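Local coordinates for protein glutaminase 1 (Escherichia coli, PDB 1U60) that catalyses the hydrolysis of L-glutamine to L-glutamate and ammonium, at residues Q144-E149 and G209-A214; V43-V46 and V52-A55; C71-A76 and L112-N117. All blocks are in the same frame, centred on the assembly; numbering follows the deposited sequence.

Contact 1. Residues Q144-E149 and G209-A214; sequences QQLAGE and GATLAA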
ATOM      1  N   GLN A 144       2.266  22.272 -14.404  1.00  7.01           N
ATOM      2  CA  GLN A 144       3.138  23.410 -14.213  1.00  8.50           C
ATOM      3  C   GLN A 144       3.099  23.954 -12.781  1.00  8.35           C
ATOM      4  O   GLN A 144       4.148  24.306 -12.204  1.00  8.55           O
ATOM      5  CB  GLN A 144       2.806  24.515 -15.233  1.00  8.61           C
ATOM      6  CG  GLN A 144       3.043  24.097 -16.701  1.00 11.18           C
ATOM      7  CD  GLN A 144       2.452  25.069 -17.721  1.00 12.31           C
ATOM      8  OE1 GLN A 144       1.528  25.853 -17.409  1.00 15.39           O
ATOM      9  NE2 GLN A 144       2.928  24.965 -18.981  1.00 12.17           N
ATOM     10  N   GLN A 145       1.916  23.971 -12.169  1.00  8.51           N
ATOM     11  CA  GLN A 145       1.789  24.414 -10.797  1.00  9.28           C
ATOM     12  C   GLN A 145       2.504  23.500  -9.815  1.00  8.72           C
ATOM     13  O   GLN A 145       3.094  23.974  -8.869  1.00  8.05           O
ATOM     14  CB  GLN A 145       0.328  24.489 -10.400  1.00 10.66           C
ATOM     15  CG  GLN A 145      -0.440  25.600 -11.023  1.00 13.08           C
ATOM     16  CD  GLN A 145      -1.919  25.570 -10.566  1.00 20.75           C
ATOM     17  OE1 GLN A 145      -2.664  24.606 -10.864  1.00 25.14           O
ATOM     18  NE2 GLN A 145      -2.345  26.626  -9.884  1.00 23.02           N
ATOM     19  N   LEU A 146       2.418  22.205 -10.057  1.00  8.70           N
ATOM     20  CA  LEU A 146       3.013  21.206  -9.133  1.00  8.66           C
ATOM     21  C   LEU A 146       4.518  21.033  -9.306  1.00  9.55           C
ATOM     22  O   LEU A 146       5.195  20.864  -8.329  1.00  8.52           O
ATOM     23  CB  LEU A 146       2.346  19.869  -9.354  1.00  8.45           C
ATOM     24  CG  LEU A 146       0.894  19.800  -8.931  1.00  8.26           C
ATOM     25  CD1 LEU A 146       0.311  18.547  -9.532  1.00 10.48           C
ATOM     26  CD2 LEU A 146       0.761  19.765  -7.456  1.00 10.71           C
ATOM     27  N   ALA A 147       5.021  21.089 -10.549  1.00 10.05           N
ATOM     28  CA  ALA A 147       6.404  20.728 -10.872  1.00  9.38           C
ATOM     29  C   ALA A 147       7.269  21.854 -11.440  1.00 10.34           C
ATOM     30  O   ALA A 147       8.500  21.802 -11.369  1.00 12.41           O
ATOM     31  CB  ALA A 147       6.420  19.548 -11.845  1.00  9.84           C
ATOM     32  N   GLY A 148       6.628  22.857 -12.045  1.00 11.19           N
ATOM     33  CA  GLY A 148       7.365  23.992 -12.564  1.00 11.59           C
ATOM     34  C   GLY A 148       6.814  24.524 -13.858  1.00 12.42           C
ATOM     35  O   GLY A 148       6.295  23.784 -14.686  1.00 11.23           O
ATOM     36  N   GLU A 149       6.963  25.838 -14.046  1.00 13.67           N
ATOM     37  CA  GLU A 149       6.327  26.507 -15.163  1.00 15.65           C
ATOM     38  C   GLU A 149       6.912  26.093 -16.507  1.00 14.72           C
ATOM     39  O   GLU A 149       6.258  26.310 -17.533  1.00 15.23           O
ATOM     40  CB  GLU A 149       6.396  28.051 -15.036  1.00 16.65           C
ATOM     41  CG  GLU A 149       7.803  28.614 -14.919  1.00 22.31           C
ATOM     42  CD  GLU A 149       7.855  30.144 -14.863  1.00 31.19           C
ATOM     43  OE1 GLU A 149       6.796  30.794 -15.020  1.00 35.81           O
ATOM     44  OE2 GLU A 149       8.975  30.684 -14.648  1.00 34.47           O
ATOM     45  N   GLY A 209       7.088  16.186  -6.025  1.00  7.29           N
ATOM     46  CA  GLY A 209       7.157  15.504  -4.735  1.00  7.66           C
ATOM     47  C   GLY A 209       7.100  16.426  -3.524  1.00  8.46           C
ATOM     48  O   GLY A 209       6.425  16.117  -2.544  1.00  9.79           O
ATOM     49  N   ALA A 210       7.820  17.550  -3.599  1.00  8.38           N
ATOM     50  CA  ALA A 210       7.913  18.486  -2.524  1.00  7.72           C
ATOM     51  C   ALA A 210       6.581  19.233  -2.326  1.00  7.19           C
ATOM     52  O   ALA A 210       6.200  19.534  -1.210  1.00  8.16           O
ATOM     53  CB  ALA A 210       9.014  19.451  -2.751  1.00  7.78           C
ATOM     54  N   THR A 211       5.854  19.454  -3.399  1.00  8.53           N
ATOM     55  CA  THR A 211       4.545  20.075  -3.297  1.00  8.87           C
ATOM     56  C   THR A 211       3.619  19.148  -2.509  1.00  8.49           C
ATOM     57  O   THR A 211       2.879  19.594  -1.619  1.00  8.21           O
ATOM     58  CB  THR A 211       3.994  20.403  -4.673  1.00 10.08           C
ATOM     59  OG1 THR A 211       4.853  21.373  -5.331  1.00  9.81           O
ATOM     60  CG2 THR A 211       2.598  21.002  -4.524  1.00 11.65           C
ATOM     61  N   LEU A 212       3.686  17.847  -2.802  1.00  8.11           N
ATOM     62  CA  LEU A 212       2.892  16.896  -2.071  1.00  8.88           C
ATOM     63  C   LEU A 212       3.412  16.808  -0.634  1.00  8.82           C
ATOM     64  O   LEU A 212       2.615  16.805   0.328  1.00 10.82           O
ATOM     65  CB  LEU A 212       2.938  15.563  -2.780  1.00  9.65           C
ATOM     66  CG  LEU A 212       2.354  15.482  -4.188  1.00  7.09           C
ATOM     67  CD1 LEU A 212       2.672  14.103  -4.857  1.00  8.39           C
ATOM     68  CD2 LEU A 212       0.829  15.768  -4.192  1.00  7.85           C
ATOM     69  N   ALA A 213       4.732  16.764  -0.429  1.00  8.49           N
ATOM     70  CA  ALA A 213       5.267  16.661   0.931  1.00  8.73           C
ATOM     71  C   ALA A 213       4.847  17.870   1.812  1.00  9.56           C
ATOM     72  O   ALA A 213       4.666  17.714   3.013  1.00 10.52           O
ATOM     73  CB  ALA A 213       6.822  16.535   0.917  1.00  9.77           C
ATOM     74  N   ALA A 214       4.728  19.053   1.187  1.00 10.37           N
ATOM     75  CA  ALA A 214       4.357  20.300   1.852  1.00 10.94           C
ATOM     76  C   ALA A 214       2.834  20.457   2.042  1.00 11.70           C
ATOM     77  O   ALA A 214       2.359  21.518   2.477  1.00 12.66           O
ATOM     78  CB  ALA A 214       4.903  21.478   1.096  1.00 11.50           C
TER
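Thr211 and Leu146 carry this contact between the C-terminal ends of helices 132-147 and 202-213, and each branch of the Thr211 side chain meets a different part of Leu146. Ahead of it on the second helix, Gly209 and Ala210 lend mainly backbone: their carbonyls accept from the amides of Ala213 and Ala214 and keep the last turn helical. Thr211 then points its CB at the other helix. With chi1 at -63°, OG1 stands beside its own backbone N, and it lies 3.1 Å from Leu146 O. Thr211 OG1 also lies within hydrogen-bonding reach of Thr207 O, one turn back on its own helix. The methyl branch, anti to the backbone N, meets the leucine side chain instead, Thr211 CG2 lying 3.7 Å from Leu146 CD2, and the two side chains cross at about a right angle. Leu146 also packs on Val225 of a loop. Leu212 follows, turned to Val70 of helix 68-80 and Val269 of the sheet. The arrangement is a buried helix-to-helix packing of two C-terminal turns, within the glutaminase fold of the beta-lactamase clan and away from the substrate site.

Contact 2. Residues V43-V46 and V52-A55; sequences VAIV and VYSA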
ATOM      1  N   VAL A  43      19.745  12.596  -9.689  1.00  8.88           N
ATOM      2  CA  VAL A  43      18.966  12.458  -8.478  1.00  8.72           C
ATOM      3  C   VAL A  43      18.885  13.824  -7.794  1.00  9.68           C
ATOM      4  O   VAL A  43      19.814  14.659  -7.858  1.00  9.22           O
ATOM      5  CB  VAL A  43      19.530  11.377  -7.558  1.00 10.44           C
ATOM      6  CG1 VAL A  43      21.009  11.629  -7.252  1.00 11.38           C
ATOM      7  CG2 VAL A  43      18.724  11.264  -6.314  1.00  8.66           C
ATOM      8  N   ALA A  44      17.744  14.094  -7.175  1.00  9.03           N
ATOM      9  CA  ALA A  44      17.520  15.393  -6.527  1.00  8.39           C
ATOM     10  C   ALA A  44      16.597  15.292  -5.325  1.00  9.08           C
ATOM     11  O   ALA A  44      15.711  14.474  -5.286  1.00  8.30           O
ATOM     12  CB  ALA A  44      16.914  16.431  -7.513  1.00  7.87           C
ATOM     13  N   ILE A  45      16.779  16.245  -4.397  1.00  9.58           N
ATOM     14  CA  ILE A  45      15.874  16.531  -3.312  1.00  9.25           C
ATOM     15  C   ILE A  45      15.377  17.977  -3.460  1.00  9.66           C
ATOM     16  O   ILE A  45      16.134  18.898  -3.757  1.00 10.63           O
ATOM     17  CB  ILE A  45      16.621  16.456  -1.975  1.00  9.36           C
ATOM     18  CG1 ILE A  45      17.052  15.035  -1.637  1.00  9.78           C
ATOM     19  CG2 ILE A  45      15.811  17.076  -0.853  1.00  9.57           C
ATOM     20  CD1 ILE A  45      18.072  14.923  -0.499  1.00 10.41           C
ATOM     21  N   VAL A  46      14.070  18.153  -3.260  1.00  9.19           N
ATOM     22  CA  VAL A  46      13.496  19.449  -3.039  1.00  9.46           C
ATOM     23  C   VAL A  46      12.769  19.396  -1.696  1.00  9.56           C
ATOM     24  O   VAL A  46      11.861  18.598  -1.508  1.00  9.79           O
ATOM     25  CB  VAL A  46      12.557  19.870  -4.156  1.00  8.27           C
ATOM     26  CG1 VAL A  46      11.913  21.252  -3.765  1.00  8.48           C
ATOM     27  CG2 VAL A  46      13.340  19.981  -5.481  1.00  9.32           C
ATOM     28  N   VAL A  52      17.077  23.042  -2.672  1.00  9.36           N
ATOM     29  CA  VAL A  52      17.229  22.113  -3.775  1.00 10.00           C
ATOM     30  C   VAL A  52      18.639  21.574  -3.769  1.00  9.46           C
ATOM     31  O   VAL A  52      19.586  22.355  -3.705  1.00 10.64           O
ATOM     32  CB  VAL A  52      16.979  22.789  -5.154  1.00  9.56           C
ATOM     33  CG1 VAL A  52      17.189  21.800  -6.270  1.00 11.32           C
ATOM     34  CG2 VAL A  52      15.592  23.379  -5.217  1.00 11.18           C
ATOM     35  N   TYR A  53      18.780  20.257  -3.850  1.00 10.43           N
ATOM     36  CA  TYR A  53      20.071  19.566  -3.846  1.00 11.08           C
ATOM     37  C   TYR A  53      20.036  18.545  -4.968  1.00 11.33           C
ATOM     38  O   TYR A  53      19.084  17.752  -5.048  1.00 11.38           O
ATOM     39  CB  TYR A  53      20.322  18.819  -2.535  1.00 11.19           C
ATOM     40  CG  TYR A  53      20.192  19.724  -1.359  1.00 12.76           C
ATOM     41  CD1 TYR A  53      21.268  20.538  -0.958  1.00 14.68           C
ATOM     42  CD2 TYR A  53      18.966  19.879  -0.703  1.00 11.38           C
ATOM     43  CE1 TYR A  53      21.123  21.467   0.090  1.00 15.42           C
ATOM     44  CE2 TYR A  53      18.826  20.776   0.334  1.00 12.70           C
ATOM     45  CZ  TYR A  53      19.897  21.558   0.738  1.00 13.64           C
ATOM     46  OH  TYR A  53      19.732  22.458   1.753  1.00 15.58           O
ATOM     47  N   SER A  54      21.052  18.507  -5.814  1.00 10.37           N
ATOM     48  CA  SER A  54      21.048  17.501  -6.879  1.00 10.05           C
ATOM     49  C   SER A  54      22.420  17.049  -7.293  1.00  9.50           C
ATOM     50  O   SER A  54      23.417  17.652  -6.919  1.00  9.42           O
ATOM     51  CB  SER A  54      20.279  18.024  -8.085  1.00 10.45           C
ATOM     52  OG  SER A  54      21.089  18.894  -8.872  1.00 11.70           O
ATOM     53  N   ALA A  55      22.439  15.966  -8.055  1.00  9.05           N
ATOM     54  CA  ALA A  55      23.642  15.384  -8.629  1.00  8.58           C
ATOM     55  C   ALA A  55      23.294  14.792  -9.961  1.00  9.57           C
ATOM     56  O   ALA A  55      22.155  14.356 -10.195  1.00  8.74           O
ATOM     57  CB  ALA A  55      24.210  14.269  -7.698  1.00  8.71           C
TER
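Val43-Val46 and Val52-Ala55 pair as antiparallel neighbours in the hairpin formed by strands 42-47 and 52-56, at one margin of the five-stranded sheet. The two short segments run at 176° to each other, with their axes 4.6 Å apart. Four backbone bonds hold them in two reciprocal pairs. Val43 and Ala55 exchange one pair, the Ala55 N to Val43 O bond measuring 2.9 Å; Ile45 and Tyr53 exchange the other, with Ile45 N 2.8 Å from Tyr53 O. Between these rungs, the non-hydrogen-bonded pair Ala44 and Ser54 brings the CA atoms to 4.1 Å, and Ala44 CA also approaches Tyr53 O at 3.2 Å in a CA-H...O contact.

Side chains alternate between the faces. Val43, Ile45, Tyr53 and Ala55 share one. There Ile45 CG2, anti to its own backbone nitrogen, reaches the edge of the Tyr53 ring near the ring plane, 4.2 Å from Tyr53 CD2. This face is covered by two helices, 290-303 over Val43 and Ile45 and 4-18 over Tyr53 and Ala55. On the other face, Val46 and Val52 lie side by side and point the same way, Val46 CG2 being 4.1 Å from Val52 CG2, and both rest on helix 202-213. Ala44 CB packs 3.8 Å from Ser54 CB, while the Ser54 hydroxyl is hydrogen-bonded to Ser58.

Ala44 and Val46 turn their backbone polar groups the other way, to Ala277 and Gly275 of strand 274-279, which makes 42-47 an inner strand and 52-56 the outermost one in the chain. The contact is a regular antiparallel beta hairpin at the edge of a sheet with helices on both faces, the architecture known from serine beta-lactamases, whose clan this family shares.

Contact 3. Residues C71-A76 and L112-N117; sequences CTLALA and LSPLVN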
ATOM      1  N   CYS A  71      -0.580  13.888 -11.298  1.00  8.44           N
ATOM      2  CA  CYS A  71      -1.046  15.271 -11.431  1.00  9.37           C
ATOM      3  C   CYS A  71      -2.542  15.348 -11.775  1.00  9.34           C
ATOM      4  O   CYS A  71      -3.268  16.182 -11.269  1.00  7.85           O
ATOM      5  CB  CYS A  71      -0.267  16.030 -12.495  1.00  9.99           C
ATOM      6  SG  CYS A  71       1.551  15.972 -12.308  1.00 13.07           S
ATOM      7  N   THR A  72      -3.006  14.468 -12.655  1.00  7.82           N
ATOM      8  CA  THR A  72      -4.406  14.533 -13.030  1.00  8.00           C
ATOM      9  C   THR A  72      -5.273  14.035 -11.887  1.00  8.71           C
ATOM     10  O   THR A  72      -6.430  14.530 -11.674  1.00  9.19           O
ATOM     11  CB  THR A  72      -4.583  13.734 -14.340  1.00  9.33           C
ATOM     12  OG1 THR A  72      -4.000  14.520 -15.417  1.00  7.80           O
ATOM     13  CG2 THR A  72      -6.069  13.498 -14.675  1.00  9.61           C
ATOM     14  N   LEU A  73      -4.772  13.041 -11.145  1.00  7.31           N
ATOM     15  CA  LEU A  73      -5.458  12.603  -9.947  1.00  7.47           C
ATOM     16  C   LEU A  73      -5.626  13.795  -9.000  1.00  6.29           C
ATOM     17  O   LEU A  73      -6.674  13.979  -8.366  1.00  7.52           O
ATOM     18  CB  LEU A  73      -4.680  11.475  -9.265  1.00  7.03           C
ATOM     19  CG  LEU A  73      -5.153  11.043  -7.890  1.00  7.38           C
ATOM     20  CD1 LEU A  73      -6.672  10.680  -7.983  1.00 10.59           C
ATOM     21  CD2 LEU A  73      -4.337   9.907  -7.295  1.00  9.89           C
ATOM     22  N   ALA A  74      -4.544  14.543  -8.809  1.00  6.02           N
ATOM     23  CA  ALA A  74      -4.592  15.685  -7.882  1.00  6.37           C
ATOM     24  C   ALA A  74      -5.693  16.663  -8.329  1.00  6.91           C
ATOM     25  O   ALA A  74      -6.521  17.114  -7.528  1.00  6.86           O
ATOM     26  CB  ALA A  74      -3.285  16.331  -7.807  1.00  7.53           C
ATOM     27  N   LEU A  75      -5.765  16.928  -9.638  1.00  7.44           N
ATOM     28  CA  LEU A  75      -6.809  17.805 -10.156  1.00  8.57           C
ATOM     29  C   LEU A  75      -8.212  17.236  -9.966  1.00  9.65           C
ATOM     30  O   LEU A  75      -9.151  17.956  -9.611  1.00 11.13           O
ATOM     31  CB  LEU A  75      -6.525  18.144 -11.629  1.00  8.72           C
ATOM     32  CG  LEU A  75      -7.464  19.154 -12.238  1.00 10.89           C
ATOM     33  CD1 LEU A  75      -7.544  20.443 -11.418  1.00 12.78           C
ATOM     34  CD2 LEU A  75      -7.016  19.406 -13.639  1.00 11.65           C
ATOM     35  N   ALA A  76      -8.373  15.931 -10.187  1.00  8.47           N
ATOM     36  CA  ALA A  76      -9.701  15.323 -10.051  1.00  8.73           C
ATOM     37  C   ALA A  76     -10.161  15.456  -8.615  1.00  8.22           C
ATOM     38  O   ALA A  76     -11.336  15.722  -8.337  1.00  8.27           O
ATOM     39  CB  ALA A  76      -9.676  13.889 -10.425  1.00  8.89           C
ATOM     40  N   LEU A 112     -10.386   0.382 -10.843  1.00 10.51           N
ATOM     41  CA  LEU A 112      -9.765   0.182  -9.541  1.00 10.75           C
ATOM     42  C   LEU A 112      -8.800   1.204  -9.057  1.00 10.47           C
ATOM     43  O   LEU A 112      -8.903   1.596  -7.900  1.00  9.66           O
ATOM     44  CB  LEU A 112      -9.085  -1.197  -9.391  1.00 10.38           C
ATOM     45  CG  LEU A 112      -9.918  -2.467  -9.119  1.00 15.40           C
ATOM     46  CD1 LEU A 112      -9.236  -3.519  -8.161  1.00 15.36           C
ATOM     47  CD2 LEU A 112     -11.353  -2.286  -8.942  1.00 16.00           C
ATOM     48  N   SER A 113      -7.844   1.624  -9.883  1.00 10.84           N
ATOM     49  CA  SER A 113      -6.800   2.576  -9.452  1.00 10.98           C
ATOM     50  C   SER A 113      -6.626   3.675 -10.493  1.00 10.65           C
ATOM     51  O   SER A 113      -6.489   3.352 -11.682  1.00  9.66           O
ATOM     52  CB  SER A 113      -5.437   1.888  -9.257  1.00 11.88           C
ATOM     53  OG  SER A 113      -4.380   2.864  -9.089  1.00 11.50           O
ATOM     54  N   PRO A 114      -6.546   4.943 -10.077  1.00  9.26           N
ATOM     55  CA  PRO A 114      -6.212   6.046 -11.023  1.00  9.76           C
ATOM     56  C   PRO A 114      -4.796   5.971 -11.558  1.00  9.83           C
ATOM     57  O   PRO A 114      -4.442   6.740 -12.415  1.00  8.59           O
ATOM     58  CB  PRO A 114      -6.309   7.323 -10.180  1.00 10.30           C
ATOM     59  CG  PRO A 114      -6.544   6.883  -8.763  1.00 12.10           C
ATOM     60  CD  PRO A 114      -6.798   5.422  -8.709  1.00 11.54           C
ATOM     61  N   LEU A 115      -3.994   5.059 -11.034  1.00  9.58           N
ATOM     62  CA  LEU A 115      -2.598   4.924 -11.443  1.00  9.41           C
ATOM     63  C   LEU A 115      -2.275   3.780 -12.387  1.00 10.31           C
ATOM     64  O   LEU A 115      -1.138   3.649 -12.747  1.00 10.65           O
ATOM     65  CB  LEU A 115      -1.656   4.956 -10.238  1.00  9.09           C
ATOM     66  CG  LEU A 115      -1.836   6.093  -9.257  1.00  8.56           C
ATOM     67  CD1 LEU A 115      -0.763   6.056  -8.159  1.00  9.43           C
ATOM     68  CD2 LEU A 115      -1.816   7.491  -9.957  1.00  9.20           C
ATOM     69  N   VAL A 116      -3.248   2.920 -12.741  1.00 10.03           N
ATOM     70  CA  VAL A 116      -3.061   2.055 -13.895  1.00 10.53           C
ATOM     71  C   VAL A 116      -3.627   2.784 -15.121  1.00 11.29           C
ATOM     72  O   VAL A 116      -4.308   3.775 -14.968  1.00 10.49           O
ATOM     73  CB  VAL A 116      -3.649   0.669 -13.721  1.00 10.41           C
ATOM     74  CG1 VAL A 116      -3.010   0.007 -12.477  1.00 12.06           C
ATOM     75  CG2 VAL A 116      -5.180   0.721 -13.661  1.00 12.08           C
ATOM     76  N   ASN A 117      -3.278   2.358 -16.317  1.00 10.03           N
ATOM     77  CA  ASN A 117      -3.684   3.149 -17.501  1.00  9.66           C
ATOM     78  C   ASN A 117      -5.222   3.366 -17.584  1.00  9.42           C
ATOM     79  O   ASN A 117      -5.705   4.434 -17.893  1.00 11.15           O
ATOM     80  CB  ASN A 117      -3.194   2.475 -18.794  1.00  9.45           C
ATOM     81  CG  ASN A 117      -1.729   2.744 -19.102  1.00 10.82           C
ATOM     82  OD1 ASN A 117      -0.904   2.995 -18.224  1.00 11.75           O
ATOM     83  ND2 ASN A 117      -1.373   2.588 -20.393  1.00 14.93           N
TER
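Leu73 leaves helix 68-80 with CG anti to its backbone N (chi1 171°), and chi2 near 54° spreads its two methyls towards the loop 112-117. Both then meet the ring of Pro114: Leu73 CD1 lies 3.9 Å from Pro114 CG, and Leu73 CD2 lies 4.0 Å from the same carbon. The fork of the leucine therefore straddles one corner of the ring, and the two side chains cross obliquely. Beside this main touch, Leu115 brings its own branch alongside, its CD2 4.4 Å from Leu73 CD2, a looser approach.

Ser113 opens a type I beta turn that runs to Val116, and its hydroxyl oxygen accepts from the amide of Leu115 at 3.0 Å between Ser113 OG and Leu115 N, an ST turn. The closing bond of the beta turn, from Val116 N to Ser113 O, is weak. Lys69, one turn before Leu73 on its helix, donates to Leu115 O and to Asn117 OD1, tying the same two elements together by two hydrogen bonds; with Ser66, a predicted substrate residue, Lys69 makes up an S-x-x-K sequence as in serine beta-lactamases. Helix 231-241 borders the loop through Glu237 and Glu241.

Asn117 is predicted to bind substrate, and the Leu115 side chain is about 6 Å from that of Tyr244, another predicted substrate residue. The chemistry across the two segments is wholly apolar and buried, which implies that dispersion and exclusion of water join helix to loop here, while the polar ties lie in the ST turn and the Lys69 bonds, consistent with a loop held in place where it leads into Asn117.

Along the chain the contacts open in the order 2, 3, 1, each closing before the next begins. Contact 1 sits between the other two: its centre is 14 Å from that of contact 2 and 16 Å from that of contact 3, whereas contacts 2 and 3 are 26 Å apart, on opposite sides of the chain's centre. It touches both. Ala210 CB of helix 202-213 packs 3.2 Å from Val46 O in the sheet, and Leu146 CD1 of helix 132-147 lies 3.9 Å from Cys71 CB on helix 68-80. A continuous packed path thus runs from the sheet margin, through two helix ends, to the helix and loop beside the predicted substrate site.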